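MRNA-binding protein PUF3 (Saccharomyces cerevisiae, PDB 3K49) binds recognition sequences in the 3' untranslated regions of mRNAs for mitochondrial proteins, directs those mRNAs to the vicinity of mitochondria and promotes deadenylation and decay of COX17 mRNA. Local coordinates at residues Q318-V321 against N322-G326. Sequence-based numbering, arbitrary orientation.
Sequences QKLV and NVSEG. With nucleotides of chain B.
The C-terminal end of helix 313-323, in the eighth Pumilio repeat of the RNA-binding domain, is where Leu320 meets Val323 and Ser324 as the chain leaves the helix. The last turn is closed by backbone bonds: Val323 N donates to Lys319 O at 3.1 Å, while Asn322 N reaches Gln318 O only weakly, at 3.4 Å. Ser324, the first residue to depart from helical geometry, turns its hydroxyl back onto the last turn. Its OG donates to Leu320 O at 2.5 Å, arriving from above the carbonyl plane, 48° out of it. A short hydroxyl suits this place, its oxygen one bond from CB. With alanine in place of Ser324, the carbonyl of Leu320 would probably lose its hydroxyl donor and the end of the helix would be held less firmly. On the apolar side, Leu320 CD2 comes within 4.2 Å of Val323 CG2; the buried leucine also packs on Ile332, Ile272 and Ile284, and so joins this helix to three others. CG1 of Val323 is anti to the carbonyl carbon (chi1 -65°), which lays CG2 3.2 Å from Lys319 O. The long chain of Lys319 packs on Ile272 and Leu273 of helix 264-274, and its NZ forms a salt bridge with Glu269. Gln318 extends toward the RNA, where its NE2 donates to O4 of U3 of chain B at 2.7 Å with an N-H...O angle of 156°; Asn314 OD1 accepts from the same amide nitrogen, probably helping to fix its orientation. Base-reading side chains from this helix are how Pumilio repeats recognise single bases. Because O4 can only accept, an amide N-H offered here matches a uracil, whereas the amino group of a cytosine would present a donor instead.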
loop_
_atom_site.group_PDB
_atom_site.type_symbol
_atom_site.label_atom_id
_atom_site.label_comp_id
_atom_site.label_asym_id
_atom_site.label_seq_id
_atom_site.Cartn_x
_atom_site.Cartn_y
_atom_site.Cartn_z
ATOM N N GLN A 318 0.965 -23.652 -9.910
ATOM C CA GLN A 318 1.571 -22.914 -11.013
ATOM C C GLN A 318 2.865 -22.245 -10.552
ATOM O O GLN A 318 3.915 -22.383 -11.186
ATOM C CB GLN A 318 0.606 -21.854 -11.550
ATOM C CG GLN A 318 -0.786 -22.370 -11.865
ATOM C CD GLN A 318 -1.660 -21.324 -12.522
ATOM O OE1 GLN A 318 -1.170 -20.476 -13.267
ATOM N NE2 GLN A 318 -2.960 -21.376 -12.253
ATOM N N LYS A 319 2.775 -21.529 -9.436
ATOM C CA LYS A 319 3.923 -20.852 -8.855
ATOM C C LYS A 319 5.078 -21.823 -8.617
ATOM O O LYS A 319 6.232 -21.520 -8.934
ATOM C CB LYS A 319 3.525 -20.182 -7.541
ATOM C CG LYS A 319 4.446 -19.053 -7.095
ATOM C CD LYS A 319 4.228 -17.802 -7.941
ATOM C CE LYS A 319 4.917 -16.580 -7.340
ATOM N NZ LYS A 319 3.959 -15.633 -6.693
ATOM N N LEU A 320 4.769 -22.990 -8.059
ATOM C CA LEU A 320 5.802 -23.987 -7.782
ATOM C C LEU A 320 6.514 -24.429 -9.051
ATOM O O LEU A 320 7.733 -24.592 -9.072
ATOM C CB LEU A 320 5.213 -25.200 -7.071
ATOM C CG LEU A 320 5.158 -25.120 -5.546
ATOM C CD1 LEU A 320 4.603 -26.417 -4.965
ATOM C CD2 LEU A 320 6.536 -24.810 -4.970
ATOM N N VAL A 321 5.737 -24.637 -10.105
ATOM C CA VAL A 321 6.290 -24.981 -11.405
ATOM C C VAL A 321 7.451 -24.049 -11.765
ATOM O O VAL A 321 8.525 -24.506 -12.159
ATOM C CB VAL A 321 5.204 -24.910 -12.497
ATOM C CG1 VAL A 321 5.821 -25.030 -13.891
ATOM C CG2 VAL A 321 4.154 -25.978 -12.265
ATOM N N ASN A 322 7.230 -22.744 -11.602
ATOM C CA ASN A 322 8.222 -21.723 -11.938
ATOM C C ASN A 322 9.453 -21.685 -11.037
ATOM O O ASN A 322 10.580 -21.621 -11.520
ATOM C CB ASN A 322 7.562 -20.350 -11.933
ATOM C CG ASN A 322 6.459 -20.237 -12.962
ATOM O OD1 ASN A 322 6.475 -20.938 -13.978
ATOM N ND2 ASN A 322 5.493 -19.352 -12.709
ATOM N N VAL A 323 9.231 -21.714 -9.729
ATOM C CA VAL A 323 10.311 -21.549 -8.765
ATOM C C VAL A 323 11.001 -22.870 -8.432
ATOM O O VAL A 323 11.879 -22.925 -7.568
ATOM C CB VAL A 323 9.785 -20.917 -7.461
ATOM C CG1 VAL A 323 9.300 -19.499 -7.716
ATOM C CG2 VAL A 323 8.657 -21.766 -6.878
ATOM N N SER A 324 10.607 -23.933 -9.121
ATOM C CA SER A 324 11.118 -25.264 -8.820
ATOM C C SER A 324 12.487 -25.588 -9.430
ATOM O O SER A 324 12.738 -25.346 -10.613
ATOM C CB SER A 324 10.102 -26.320 -9.236
ATOM O OG SER A 324 9.127 -26.506 -8.230
ATOM N N GLU A 325 13.358 -26.150 -8.600
ATOM C CA GLU A 325 14.666 -26.639 -9.023
ATOM C C GLU A 325 14.541 -27.987 -9.741
ATOM O O GLU A 325 13.567 -28.715 -9.549
ATOM C CB GLU A 325 15.580 -26.769 -7.804
ATOM C CG GLU A 325 16.726 -27.745 -7.963
ATOM C CD GLU A 325 17.134 -28.351 -6.640
ATOM O OE1 GLU A 325 16.430 -28.094 -5.637
ATOM O OE2 GLU A 325 18.148 -29.084 -6.604
ATOM N N GLY A 326 15.541 -28.315 -10.554
ATOM C CA GLY A 326 15.506 -29.477 -11.427
ATOM C C GLY A 326 14.966 -30.784 -10.873
ATOM O O GLY A 326 14.232 -31.499 -11.561
ATOM P P U B 3 -9.946 -16.150 -16.338
ATOM O OP1 U B 3 -10.636 -14.854 -16.537
ATOM O OP2 U B 3 -8.485 -16.247 -16.578
ATOM O "O5'" U B 3 -10.262 -16.663 -14.854
ATOM C "C5'" U B 3 -11.601 -16.890 -14.416
ATOM C "C4'" U B 3 -11.608 -17.483 -13.018
ATOM O "O4'" U B 3 -11.062 -18.830 -13.044
ATOM C "C3'" U B 3 -10.763 -16.746 -11.987
ATOM O "O3'" U B 3 -11.512 -15.678 -11.415
ATOM C "C2'" U B 3 -10.469 -17.845 -10.968
ATOM O "O2'" U B 3 -11.538 -18.051 -10.061
ATOM C "C1'" U B 3 -10.285 -19.056 -11.875
ATOM N N1 U B 3 -8.889 -19.313 -12.292
ATOM C C2 U B 3 -8.117 -20.151 -11.514
ATOM O O2 U B 3 -8.522 -20.672 -10.493
ATOM N N3 U B 3 -6.844 -20.358 -11.972
ATOM C C4 U B 3 -6.269 -19.825 -13.107
ATOM O O4 U B 3 -5.120 -20.137 -13.414
ATOM C C5 U B 3 -7.129 -18.956 -13.855
ATOM C C6 U B 3 -8.377 -18.736 -13.434
#